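L-lysine 6-monooxygenase involved in desferrioxamine biosynthesis (PDB 5O8P) probably catalyses the FAD- and NADPH-dependent N-hydroxylation of cadaverine, a step in the biosynthesis of the siderophore desferrioxamine. Local coordinates at residues 118-126 with 136-144; 299-307 with 318-329. All coordinates share one frame; numbering follows the deposited sequence.

Contact 1 of 2, residues 118-126 with 136-144; sequences RWNTRVEYV and RVRSTDTVS. With FAD (flavin-adenine dinucleotide), chain C.
Arg122 and Thr140 face each other as an antiparallel hydrogen-bonded pair: Arg122 N reaches Thr140 O at 3.0 Å and Thr140 N returns to Arg122 O at 2.8 Å. Beyond one end of the strands, Thr142 N donates to Asn120 O at 3.1 Å. At the other end Arg138 O serves two amides, taking Glu124 N at 2.8 Å and, more weakly, Tyr125 N, while Arg138 N goes to Tyr125 O at 2.7 Å. Two residues thus face one, a classic beta bulge. The Arg138 chain bends at its third torsion (chi3 61°) and brings one face of the guanidinium over Tyr125 CB, its plane only 12° from that of the phenol ring. On the same side of the sheet Arg122 NE forms a salt bridge to Glu124 OE2 (2.7 Å), and Thr140 OG1 lies against the Glu124 carboxylate but takes a weak bond from Gln147. The other side mixes apolar and small polar groups: Val123 meets Val137, and Thr121 CG2 touches Ser139, whose OG is bonded to Trp150 NE1. At the end of its strand Asp141 OD2 accepts Ser144 N through its anti lone pair, an Asx motif, and Ser144 OG from above the carboxylate plane. Val123 is in a non-hydrogen-bonded pair with Ser139, which turns its backbone polar atoms away from the hairpin partner. They are satisfied by the cofactor: Val123 N donates to FAD N1A (3.2 Å), and FAD N6A donates to Val123 O (3.2 Å). A strand edge reading adenine in this base-pair-like way belongs to the adenine pocket of the FAD domain, on the first strand of its antiparallel beta-meander.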
loop_
_atom_site.group_PDB
_atom_site.type_symbol
_atom_site.label_atom_id
_atom_site.label_comp_id
_atom_site.label_asym_id
_atom_site.label_seq_id
_atom_site.Cartn_x
_atom_site.Cartn_y
_atom_site.Cartn_z
ATOM N N ARG B 118 23.918 -36.152 -2.526
ATOM C CA ARG B 118 24.259 -37.140 -3.547
ATOM C C ARG B 118 23.164 -37.165 -4.612
ATOM O O ARG B 118 22.100 -37.766 -4.418
ATOM C CB ARG B 118 24.413 -38.543 -2.926
ATOM C CG ARG B 118 25.744 -39.191 -3.242
ATOM C CD ARG B 118 26.741 -39.131 -2.103
ATOM N NE ARG B 118 27.155 -37.774 -1.747
ATOM C CZ ARG B 118 28.099 -37.470 -0.846
ATOM N NH1 ARG B 118 28.781 -38.422 -0.196
ATOM N NH2 ARG B 118 28.372 -36.195 -0.592
ATOM N N TRP B 119 23.422 -36.507 -5.736
ATOM C CA TRP B 119 22.453 -36.465 -6.839
ATOM C C TRP B 119 22.495 -37.747 -7.678
ATOM O O TRP B 119 23.353 -38.596 -7.476
ATOM C CB TRP B 119 22.702 -35.235 -7.720
ATOM C CG TRP B 119 22.557 -33.957 -6.968
ATOM C CD1 TRP B 119 23.558 -33.144 -6.535
ATOM C CD2 TRP B 119 21.336 -33.371 -6.517
ATOM N NE1 TRP B 119 23.040 -32.080 -5.844
ATOM C CE2 TRP B 119 21.675 -32.190 -5.822
ATOM C CE3 TRP B 119 19.985 -33.726 -6.637
ATOM C CZ2 TRP B 119 20.712 -31.352 -5.251
ATOM C CZ3 TRP B 119 19.021 -32.904 -6.068
ATOM C CH2 TRP B 119 19.388 -31.726 -5.387
ATOM N N ASN B 120 21.556 -37.879 -8.612
ATOM C CA ASN B 120 21.488 -39.039 -9.522
ATOM C C ASN B 120 21.454 -40.380 -8.774
ATOM O O ASN B 120 22.097 -41.324 -9.162
ATOM C CB ASN B 120 22.632 -38.987 -10.552
ATOM C CG ASN B 120 22.521 -37.786 -11.484
ATOM O OD1 ASN B 120 23.430 -36.953 -11.544
ATOM N ND2 ASN B 120 21.389 -37.674 -12.203
ATOM N N THR B 121 20.657 -40.444 -7.717
ATOM C CA THR B 121 20.590 -41.597 -6.822
ATOM C C THR B 121 19.134 -41.916 -6.483
ATOM O O THR B 121 18.543 -41.310 -5.588
ATOM C CB THR B 121 21.373 -41.268 -5.533
ATOM O OG1 THR B 121 22.629 -40.681 -5.876
ATOM C CG2 THR B 121 21.609 -42.493 -4.692
ATOM N N ARG B 122 18.550 -42.844 -7.229
ATOM C CA ARG B 122 17.156 -43.237 -7.026
ATOM C C ARG B 122 17.127 -44.346 -5.986
ATOM O O ARG B 122 17.696 -45.413 -6.192
ATOM C CB ARG B 122 16.520 -43.711 -8.340
ATOM C CG ARG B 122 15.052 -44.115 -8.256
ATOM C CD ARG B 122 14.428 -44.316 -9.625
ATOM N NE ARG B 122 15.040 -45.460 -10.324
ATOM C CZ ARG B 122 15.845 -45.398 -11.400
ATOM N NH1 ARG B 122 16.174 -44.237 -11.982
ATOM N NH2 ARG B 122 16.328 -46.523 -11.919
ATOM N N VAL B 123 16.481 -44.077 -4.863
ATOM C CA VAL B 123 16.261 -45.094 -3.835
ATOM C C VAL B 123 15.170 -46.028 -4.326
ATOM O O VAL B 123 14.110 -45.559 -4.744
ATOM C CB VAL B 123 15.856 -44.456 -2.500
ATOM C CG1 VAL B 123 15.393 -45.512 -1.500
ATOM C CG2 VAL B 123 17.018 -43.642 -1.951
ATOM N N GLU B 124 15.449 -47.330 -4.282
ATOM C CA GLU B 124 14.545 -48.359 -4.825
ATOM C C GLU B 124 13.890 -49.222 -3.759
ATOM O O GLU B 124 12.754 -49.661 -3.936
ATOM C CB GLU B 124 15.256 -49.250 -5.864
ATOM C CG GLU B 124 15.908 -48.443 -6.981
ATOM C CD GLU B 124 15.517 -48.811 -8.403
ATOM O OE1 GLU B 124 15.167 -49.992 -8.639
ATOM O OE2 GLU B 124 15.610 -47.915 -9.279
ATOM N N TYR B 125 14.599 -49.483 -2.665
ATOM C CA TYR B 125 14.078 -50.304 -1.575
ATOM C C TYR B 125 14.743 -49.904 -0.255
ATOM O O TYR B 125 15.913 -49.514 -0.228
ATOM C CB TYR B 125 14.330 -51.781 -1.888
ATOM C CG TYR B 125 13.604 -52.780 -0.998
ATOM C CD1 TYR B 125 12.208 -52.937 -1.070
ATOM C CD2 TYR B 125 14.322 -53.608 -0.106
ATOM C CE1 TYR B 125 11.549 -53.873 -0.274
ATOM C CE2 TYR B 125 13.676 -54.541 0.700
ATOM C CZ TYR B 125 12.293 -54.674 0.615
ATOM O OH TYR B 125 11.659 -55.600 1.413
ATOM N N VAL B 126 13.978 -49.981 0.827
ATOM C CA VAL B 126 14.488 -49.750 2.173
ATOM C C VAL B 126 14.029 -50.900 3.049
ATOM O O VAL B 126 12.918 -51.389 2.890
ATOM C CB VAL B 126 13.973 -48.418 2.769
ATOM C CG1 VAL B 126 14.555 -48.191 4.150
ATOM C CG2 VAL B 126 14.316 -47.245 1.862
ATOM N N ARG B 136 18.645 -50.120 5.953
ATOM C CA ARG B 136 19.446 -50.420 4.768
ATOM C C ARG B 136 18.709 -49.853 3.577
ATOM O O ARG B 136 17.603 -50.290 3.296
ATOM C CB ARG B 136 19.591 -51.943 4.648
ATOM C CG ARG B 136 20.289 -52.455 3.410
ATOM C CD ARG B 136 20.400 -53.983 3.427
ATOM N NE ARG B 136 21.102 -54.458 4.628
ATOM C CZ ARG B 136 22.424 -54.408 4.811
ATOM N NH1 ARG B 136 23.249 -53.909 3.873
ATOM N NH2 ARG B 136 22.934 -54.861 5.961
ATOM N N VAL B 137 19.318 -48.894 2.891
ATOM C CA VAL B 137 18.684 -48.153 1.782
ATOM C C VAL B 137 19.358 -48.532 0.469
ATOM O O VAL B 137 20.519 -48.195 0.270
ATOM C CB VAL B 137 18.849 -46.626 1.993
ATOM C CG1 VAL B 137 18.330 -45.826 0.804
ATOM C CG2 VAL B 137 18.168 -46.197 3.278
ATOM N N ARG B 138 18.638 -49.214 -0.421
ATOM C CA ARG B 138 19.204 -49.653 -1.704
ATOM C C ARG B 138 18.914 -48.618 -2.794
ATOM O O ARG B 138 17.754 -48.367 -3.139
ATOM C CB ARG B 138 18.671 -51.035 -2.098
ATOM C CG ARG B 138 19.630 -51.844 -2.982
ATOM C CD ARG B 138 19.101 -53.243 -3.307
ATOM N NE ARG B 138 17.825 -53.161 -4.047
ATOM C CZ ARG B 138 16.698 -53.851 -3.795
ATOM N NH1 ARG B 138 16.627 -54.756 -2.813
ATOM N NH2 ARG B 138 15.623 -53.634 -4.555
ATOM N N SER B 139 19.982 -48.017 -3.322
ATOM C CA SER B 139 19.894 -47.023 -4.386
ATOM C C SER B 139 20.328 -47.574 -5.738
ATOM O O SER B 139 20.923 -48.653 -5.830
ATOM C CB SER B 139 20.768 -45.819 -4.049
ATOM O OG SER B 139 22.103 -45.996 -4.486
ATOM N N THR B 140 20.028 -46.803 -6.778
ATOM C CA THR B 140 20.454 -47.095 -8.146
ATOM C C THR B 140 20.925 -45.782 -8.750
ATOM O O THR B 140 20.172 -44.813 -8.747
ATOM C CB THR B 140 19.285 -47.661 -8.986
ATOM O OG1 THR B 140 18.977 -49.001 -8.563
ATOM C CG2 THR B 140 19.606 -47.694 -10.466
ATOM N N ASP B 141 22.157 -45.733 -9.261
ATOM C CA ASP B 141 22.650 -44.538 -9.950
ATOM C C ASP B 141 21.918 -44.355 -11.281
ATOM O O ASP B 141 21.937 -45.250 -12.121
ATOM C CB ASP B 141 24.164 -44.594 -10.161
ATOM C CG ASP B 141 24.728 -43.296 -10.742
ATOM O OD1 ASP B 141 25.011 -42.350 -9.978
ATOM O OD2 ASP B 141 24.883 -43.222 -11.974
ATOM N N THR B 142 21.270 -43.207 -11.460
ATOM C CA THR B 142 20.434 -42.960 -12.619
ATOM C C THR B 142 21.208 -42.934 -13.935
ATOM O O THR B 142 20.687 -43.360 -14.957
ATOM C CB THR B 142 19.696 -41.601 -12.511
ATOM O OG1 THR B 142 19.019 -41.488 -11.252
ATOM C CG2 THR B 142 18.683 -41.427 -13.662
ATOM N N VAL B 143 22.433 -42.414 -13.914
ATOM C CA VAL B 143 23.241 -42.283 -15.135
ATOM C C VAL B 143 23.884 -43.627 -15.517
ATOM O O VAL B 143 23.879 -43.986 -16.695
ATOM C CB VAL B 143 24.293 -41.131 -15.021
ATOM C CG1 VAL B 143 25.394 -41.216 -16.074
ATOM C CG2 VAL B 143 23.606 -39.773 -15.080
ATOM N N SER B 144 24.427 -44.349 -14.537
ATOM C CA SER B 144 25.210 -45.572 -14.778
ATOM C C SER B 144 24.520 -46.904 -14.448
ATOM O O SER B 144 25.022 -47.950 -14.809
ATOM C CB SER B 144 26.514 -45.503 -13.979
ATOM O OG SER B 144 26.321 -45.909 -12.631
HETATM P PA FAD C . 9.925 -31.582 -3.705
HETATM O O1A FAD C . 10.269 -30.618 -4.825
HETATM O O2A FAD C . 8.732 -32.495 -3.855
HETATM O O5B FAD C . 11.263 -32.458 -3.472
HETATM C C5B FAD C . 11.278 -33.879 -3.559
HETATM C C4B FAD C . 12.544 -34.424 -4.208
HETATM O O4B FAD C . 12.688 -35.813 -3.871
HETATM C C3B FAD C . 12.499 -34.355 -5.731
HETATM O O3B FAD C . 13.736 -33.809 -6.206
HETATM C C2B FAD C . 12.250 -35.796 -6.175
HETATM O O2B FAD C . 12.835 -36.131 -7.437
HETATM C C1B FAD C . 12.902 -36.589 -5.059
HETATM N N9A FAD C . 12.466 -38.006 -4.917
HETATM C C8A FAD C . 11.216 -38.506 -4.837
HETATM N N7A FAD C . 11.253 -39.862 -4.709
HETATM C C5A FAD C . 12.549 -40.243 -4.705
HETATM C C6A FAD C . 13.315 -41.516 -4.606
HETATM N N6A FAD C . 12.682 -42.707 -4.480
HETATM N N1A FAD C . 14.672 -41.451 -4.643
HETATM C C2A FAD C . 15.331 -40.279 -4.770
HETATM N N3A FAD C . 14.698 -39.094 -4.873
HETATM C C4A FAD C . 13.340 -39.011 -4.843
HETATM N N1 FAD C . 5.255 -23.083 -0.352
HETATM C C2 FAD C . 5.622 -21.921 0.249
HETATM O O2 FAD C . 5.724 -21.910 1.497
HETATM N N3 FAD C . 5.883 -20.795 -0.451
HETATM C C4 FAD C . 5.789 -20.753 -1.793
HETATM O O4 FAD C . 6.029 -19.701 -2.416
HETATM C C4X FAD C . 5.393 -21.982 -2.526
HETATM N N5 FAD C . 5.284 -22.008 -3.872
HETATM C C5X FAD C . 4.918 -23.145 -4.509
HETATM C C6 FAD C . 4.819 -23.110 -5.898
HETATM C C7 FAD C . 4.449 -24.241 -6.624
HETATM C C7M FAD C . 4.346 -24.178 -8.128
HETATM C C8 FAD C . 4.156 -25.507 -5.891
HETATM C C8M FAD C . 3.754 -26.742 -6.651
HETATM C C9 FAD C . 4.248 -25.551 -4.499
HETATM C C9A FAD C . 4.622 -24.417 -3.754
HETATM N N10 FAD C . 4.735 -24.414 -2.322
HETATM C C10 FAD C . 5.118 -23.193 -1.699
HETATM C "C1'" FAD C . 4.480 -25.604 -1.466
HETATM C "C2'" FAD C . 5.771 -26.389 -1.137
HETATM O "O2'" FAD C . 6.819 -25.487 -0.724
HETATM C "C3'" FAD C . 6.278 -27.270 -2.295
HETATM O "O3'" FAD C . 5.289 -28.249 -2.650
HETATM C "C4'" FAD C . 7.591 -27.997 -1.979
HETATM O "O4'" FAD C . 8.289 -28.273 -3.198
HETATM C "C5'" FAD C . 7.377 -29.309 -1.229
HETATM O "O5'" FAD C . 8.574 -29.644 -0.524
HETATM P P FAD C . 9.347 -31.011 -0.834
HETATM O O1P FAD C . 10.602 -31.041 0.013
HETATM O O2P FAD C . 8.294 -32.069 -0.659
HETATM O O3P FAD C . 9.743 -30.660 -2.375
#

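Contact 2 of 2, residues 299-307 with 318-329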
loop_
_atom_site.group_PDB
_atom_site.type_symbol
_atom_site.label_atom_id
_atom_site.label_comp_id
_atom_site.label_asym_id
_atom_site.label_seq_id
_atom_site.Cartn_x
_atom_site.Cartn_y
_atom_site.Cartn_z
ATOM N N LEU B 299 -16.279 -17.720 -15.881
ATOM C CA LEU B 299 -15.748 -18.073 -14.582
ATOM C C LEU B 299 -16.872 -18.717 -13.800
ATOM O O LEU B 299 -17.857 -18.054 -13.509
ATOM C CB LEU B 299 -15.228 -16.831 -13.858
ATOM C CG LEU B 299 -13.946 -16.201 -14.425
ATOM C CD1 LEU B 299 -14.200 -15.337 -15.646
ATOM C CD2 LEU B 299 -13.248 -15.363 -13.364
ATOM N N PHE B 300 -16.740 -20.004 -13.492
ATOM C CA PHE B 300 -17.726 -20.723 -12.681
ATOM C C PHE B 300 -17.162 -21.128 -11.323
ATOM O O PHE B 300 -15.958 -21.293 -11.171
ATOM C CB PHE B 300 -18.199 -21.955 -13.430
ATOM C CG PHE B 300 -18.972 -21.638 -14.672
ATOM C CD1 PHE B 300 -18.319 -21.460 -15.887
ATOM C CD2 PHE B 300 -20.348 -21.506 -14.629
ATOM C CE1 PHE B 300 -19.023 -21.169 -17.044
ATOM C CE2 PHE B 300 -21.065 -21.214 -15.782
ATOM C CZ PHE B 300 -20.395 -21.052 -16.994
ATOM N N THR B 301 -18.045 -21.276 -10.342
ATOM C CA THR B 301 -17.667 -21.681 -8.983
ATOM C C THR B 301 -18.589 -22.805 -8.550
ATOM O O THR B 301 -19.478 -23.188 -9.302
ATOM C CB THR B 301 -17.785 -20.502 -8.000
ATOM O OG1 THR B 301 -19.004 -19.796 -8.251
ATOM C CG2 THR B 301 -16.607 -19.550 -8.158
ATOM N N HIS B 302 -18.356 -23.360 -7.362
ATOM C CA HIS B 302 -19.157 -24.471 -6.828
ATOM C C HIS B 302 -19.237 -25.708 -7.740
ATOM O O HIS B 302 -20.072 -26.581 -7.510
ATOM C CB HIS B 302 -20.590 -23.998 -6.507
ATOM C CG HIS B 302 -20.671 -23.047 -5.357
ATOM N ND1 HIS B 302 -20.588 -23.460 -4.043
ATOM C CD2 HIS B 302 -20.861 -21.706 -5.319
ATOM C CE1 HIS B 302 -20.711 -22.412 -3.249
ATOM N NE2 HIS B 302 -20.873 -21.336 -3.996
ATOM N N SER B 303 -18.359 -25.809 -8.739
ATOM C CA SER B 303 -18.552 -26.750 -9.846
ATOM C C SER B 303 -17.597 -27.940 -9.787
ATOM O O SER B 303 -16.401 -27.798 -10.033
ATOM C CB SER B 303 -18.399 -26.018 -11.173
ATOM O OG SER B 303 -19.545 -25.237 -11.425
ATOM N N GLU B 304 -18.140 -29.109 -9.450
ATOM C CA GLU B 304 -17.377 -30.346 -9.432
ATOM C C GLU B 304 -17.373 -30.939 -10.829
ATOM O O GLU B 304 -18.413 -30.994 -11.476
ATOM C CB GLU B 304 -17.997 -31.358 -8.467
ATOM C CG GLU B 304 -17.182 -32.642 -8.334
ATOM C CD GLU B 304 -17.953 -33.773 -7.685
ATOM O OE1 GLU B 304 -18.838 -34.358 -8.361
ATOM O OE2 GLU B 304 -17.651 -34.093 -6.514
ATOM N N LEU B 305 -16.204 -31.396 -11.272
ATOM C CA LEU B 305 -16.066 -32.170 -12.505
ATOM C C LEU B 305 -16.526 -33.612 -12.276
ATOM O O LEU B 305 -15.852 -34.372 -11.588
ATOM C CB LEU B 305 -14.604 -32.148 -12.951
ATOM C CG LEU B 305 -14.235 -32.768 -14.292
ATOM C CD1 LEU B 305 -14.746 -31.892 -15.428
ATOM C CD2 LEU B 305 -12.730 -32.926 -14.383
ATOM N N THR B 306 -17.675 -33.983 -12.845
ATOM C CA THR B 306 -18.211 -35.348 -12.712
ATOM C C THR B 306 -17.647 -36.306 -13.766
ATOM O O THR B 306 -17.335 -37.461 -13.460
ATOM C CB THR B 306 -19.757 -35.387 -12.790
ATOM O OG1 THR B 306 -20.213 -34.599 -13.893
ATOM C CG2 THR B 306 -20.379 -34.853 -11.509
ATOM N N ASP B 307 -17.541 -35.832 -15.005
ATOM C CA ASP B 307 -17.009 -36.635 -16.104
ATOM C C ASP B 307 -16.433 -35.731 -17.191
ATOM O O ASP B 307 -16.700 -34.533 -17.218
ATOM C CB ASP B 307 -18.121 -37.541 -16.682
ATOM C CG ASP B 307 -17.591 -38.859 -17.259
ATOM O OD1 ASP B 307 -16.625 -39.436 -16.711
ATOM O OD2 ASP B 307 -18.170 -39.338 -18.260
ATOM N N LEU B 318 -16.595 -31.046 -20.803
ATOM C CA LEU B 318 -16.577 -31.167 -19.350
ATOM C C LEU B 318 -18.004 -31.240 -18.835
ATOM O O LEU B 318 -18.765 -30.307 -19.042
ATOM C CB LEU B 318 -15.899 -29.947 -18.728
ATOM C CG LEU B 318 -14.371 -29.794 -18.770
ATOM C CD1 LEU B 318 -13.679 -30.617 -19.844
ATOM C CD2 LEU B 318 -13.991 -28.328 -18.913
ATOM N N LYS B 319 -18.367 -32.347 -18.193
ATOM C CA LYS B 319 -19.613 -32.422 -17.434
ATOM C C LYS B 319 -19.318 -31.954 -16.019
ATOM O O LYS B 319 -18.396 -32.456 -15.368
ATOM C CB LYS B 319 -20.184 -33.838 -17.415
ATOM C CG LYS B 319 -20.646 -34.319 -18.774
ATOM C CD LYS B 319 -21.792 -35.319 -18.691
ATOM C CE LYS B 319 -22.245 -35.720 -20.086
ATOM N NZ LYS B 319 -23.459 -36.571 -20.065
ATOM N N LEU B 320 -20.100 -30.981 -15.555
ATOM C CA LEU B 320 -19.900 -30.350 -14.258
ATOM C C LEU B 320 -21.181 -30.415 -13.439
ATOM O O LEU B 320 -22.281 -30.469 -13.991
ATOM C CB LEU B 320 -19.494 -28.896 -14.455
ATOM C CG LEU B 320 -18.188 -28.672 -15.218
ATOM C CD1 LEU B 320 -18.154 -27.303 -15.856
ATOM C CD2 LEU B 320 -16.991 -28.846 -14.308
ATOM N N HIS B 321 -21.029 -30.421 -12.121
ATOM C CA HIS B 321 -22.159 -30.377 -11.207
ATOM C C HIS B 321 -21.971 -29.205 -10.253
ATOM O O HIS B 321 -20.985 -29.151 -9.513
ATOM C CB HIS B 321 -22.271 -31.682 -10.433
ATOM C CG HIS B 321 -23.543 -31.803 -9.664
ATOM N ND1 HIS B 321 -23.599 -31.665 -8.293
ATOM C CD2 HIS B 321 -24.814 -32.018 -10.077
ATOM C CE1 HIS B 321 -24.850 -31.809 -7.893
ATOM N NE2 HIS B 321 -25.606 -32.026 -8.955
ATOM N N GLN B 322 -22.917 -28.271 -10.289
ATOM C CA GLN B 322 -22.887 -27.048 -9.467
ATOM C C GLN B 322 -23.544 -27.418 -8.118
ATOM O O GLN B 322 -24.755 -27.536 -8.021
ATOM C CB GLN B 322 -23.497 -25.879 -10.284
ATOM C CG GLN B 322 -24.399 -24.820 -9.693
ATOM C CD GLN B 322 -23.778 -23.934 -8.648
ATOM O OE1 GLN B 322 -23.478 -24.425 -7.568
ATOM N NE2 GLN B 322 -23.762 -22.624 -8.884
ATOM N N GLN B 323 -22.705 -27.651 -7.104
ATOM C CA GLN B 323 -23.111 -28.346 -5.855
ATOM C C GLN B 323 -24.059 -27.537 -4.989
ATOM O O GLN B 323 -24.886 -28.109 -4.291
ATOM C CB GLN B 323 -21.887 -28.744 -5.003
ATOM C CG GLN B 323 -21.040 -29.879 -5.578
ATOM C CD GLN B 323 -19.606 -29.909 -5.037
ATOM O OE1 GLN B 323 -18.929 -28.878 -4.946
ATOM N NE2 GLN B 323 -19.127 -31.105 -4.709
ATOM N N GLU B 324 -23.931 -26.215 -5.033
ATOM C CA GLU B 324 -24.768 -25.319 -4.243
ATOM C C GLU B 324 -26.181 -25.318 -4.795
ATOM O O GLU B 324 -27.137 -25.598 -4.077
ATOM C CB GLU B 324 -24.176 -23.906 -4.254
ATOM C CG GLU B 324 -24.815 -22.933 -3.276
ATOM C CD GLU B 324 -23.924 -21.735 -2.987
ATOM O OE1 GLU B 324 -23.849 -20.815 -3.838
ATOM O OE2 GLU B 324 -23.290 -21.728 -1.908
ATOM N N GLN B 325 -26.296 -25.035 -6.083
ATOM C CA GLN B 325 -27.588 -25.063 -6.777
ATOM C C GLN B 325 -28.136 -26.481 -6.914
ATOM O O GLN B 325 -29.337 -26.650 -7.026
ATOM C CB GLN B 325 -27.443 -24.439 -8.162
ATOM C CG GLN B 325 -28.713 -23.985 -8.842
ATOM C CD GLN B 325 -28.427 -23.310 -10.181
ATOM O OE1 GLN B 325 -27.341 -22.767 -10.396
ATOM N NE2 GLN B 325 -29.402 -23.339 -11.091
ATOM N N ASP B 326 -27.242 -27.479 -6.915
ATOM C CA ASP B 326 -27.571 -28.900 -7.111
ATOM C C ASP B 326 -28.124 -29.120 -8.522
ATOM O O ASP B 326 -29.211 -29.666 -8.694
ATOM C CB ASP B 326 -28.529 -29.409 -6.009
ATOM C CG ASP B 326 -28.627 -30.942 -5.941
ATOM O OD1 ASP B 326 -27.945 -31.656 -6.708
ATOM O OD2 ASP B 326 -29.409 -31.431 -5.098
ATOM N N ARG B 327 -27.352 -28.689 -9.522
ATOM C CA ARG B 327 -27.743 -28.797 -10.933
ATOM C C ARG B 327 -26.537 -29.044 -11.846
ATOM O O ARG B 327 -25.498 -28.378 -11.719
ATOM C CB ARG B 327 -28.489 -27.535 -11.375
ATOM C CG ARG B 327 -29.366 -27.737 -12.599
ATOM C CD ARG B 327 -30.283 -26.535 -12.820
ATOM N NE ARG B 327 -30.298 -26.142 -14.232
ATOM C CZ ARG B 327 -30.580 -24.925 -14.704
ATOM N NH1 ARG B 327 -30.901 -23.922 -13.887
ATOM N NH2 ARG B 327 -30.534 -24.714 -16.016
ATOM N N ALA B 328 -26.686 -30.003 -12.763
ATOM C CA ALA B 328 -25.612 -30.400 -13.673
ATOM C C ALA B 328 -25.594 -29.518 -14.916
ATOM O O ALA B 328 -26.619 -28.951 -15.296
ATOM C CB ALA B 328 -25.765 -31.861 -14.065
ATOM N N TYR B 329 -24.420 -29.398 -15.531
ATOM C CA TYR B 329 -24.253 -28.648 -16.778
ATOM C C TYR B 329 -22.962 -29.035 -17.488
ATOM O O TYR B 329 -22.037 -29.541 -16.854
ATOM C CB TYR B 329 -24.281 -27.137 -16.524
ATOM C CG TYR B 329 -23.075 -26.533 -15.809
ATOM C CD1 TYR B 329 -22.915 -26.648 -14.421
ATOM C CD2 TYR B 329 -22.116 -25.797 -16.518
ATOM C CE1 TYR B 329 -21.823 -26.068 -13.776
ATOM C CE2 TYR B 329 -21.028 -25.216 -15.874
ATOM C CZ TYR B 329 -20.892 -25.349 -14.507
ATOM O OH TYR B 329 -19.820 -24.764 -13.894
#
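Glu304 and His321 form a hydrogen-bonded pair in an antiparallel beta hairpin, extended by strand 327-333 into a three-stranded meander. Glu304 N donates to His321 O, and His321 N returns to Glu304 O. Lys319 O takes Thr306 N at 3.0 Å and a weak bond from Thr306 OG1, and Lys319 N pairs with Asp307 O, so two residues oppose Lys319 in a classic beta bulge. Where strand 315-322 gives way to the 323-326 connection, Gln323 N donates to His302 O at 2.9 Å.

Glu324 follows the His302 ring throughout. Its CB lies 3.8 Å from the ring centroid and 16° off the normal, a CH-pi contact. CG, anti to the backbone N (chi1 -170°), passes near His302 CE1 at 4.1 Å. CD then sits over the same ring near its rim, with the carboxylate turned 45° to it; OE2 lies toward CE1, and OE1, toward NE2 and CD2, is hydrogen-bonded to Tyr251 OH of the second subunit. Glu304 OE2 instead makes a salt bridge to Arg227, which like Leu305 belongs to the NADP(+) site, unoccupied in this chain. Leu305 CD1 packs on Leu320 CD2 at 3.9 Å. On the Leu305 and Leu320 side of the sheet, Ser303 OG is hydrogen-bonded to Tyr329 OH and lies at the edge of the phenol ring, in its plane.

How the contacts relate
Both contacts are partly buried antiparallel hairpins, each with a classic bulge, and each forms part of a beta-meander. They share no elements: their centres lie 44 Å apart and contact 1 closes in the chain before contact 2 opens. Contact 1 belongs to the mixed sheet of the FAD-binding part and uses its backbone on bound adenine; no other protein chain touches it. Contact 2 starts on an outermost strand of the five-stranded parallel sheet of the presumed NADP-binding part, where Leu305 on its hairpin, and Arg227 held by Glu304, belong to an NADP(+) site empty in this chain. Its 322-325 end also meets the second subunit, so Glu304 serves the nucleotide side and Glu324 the interface.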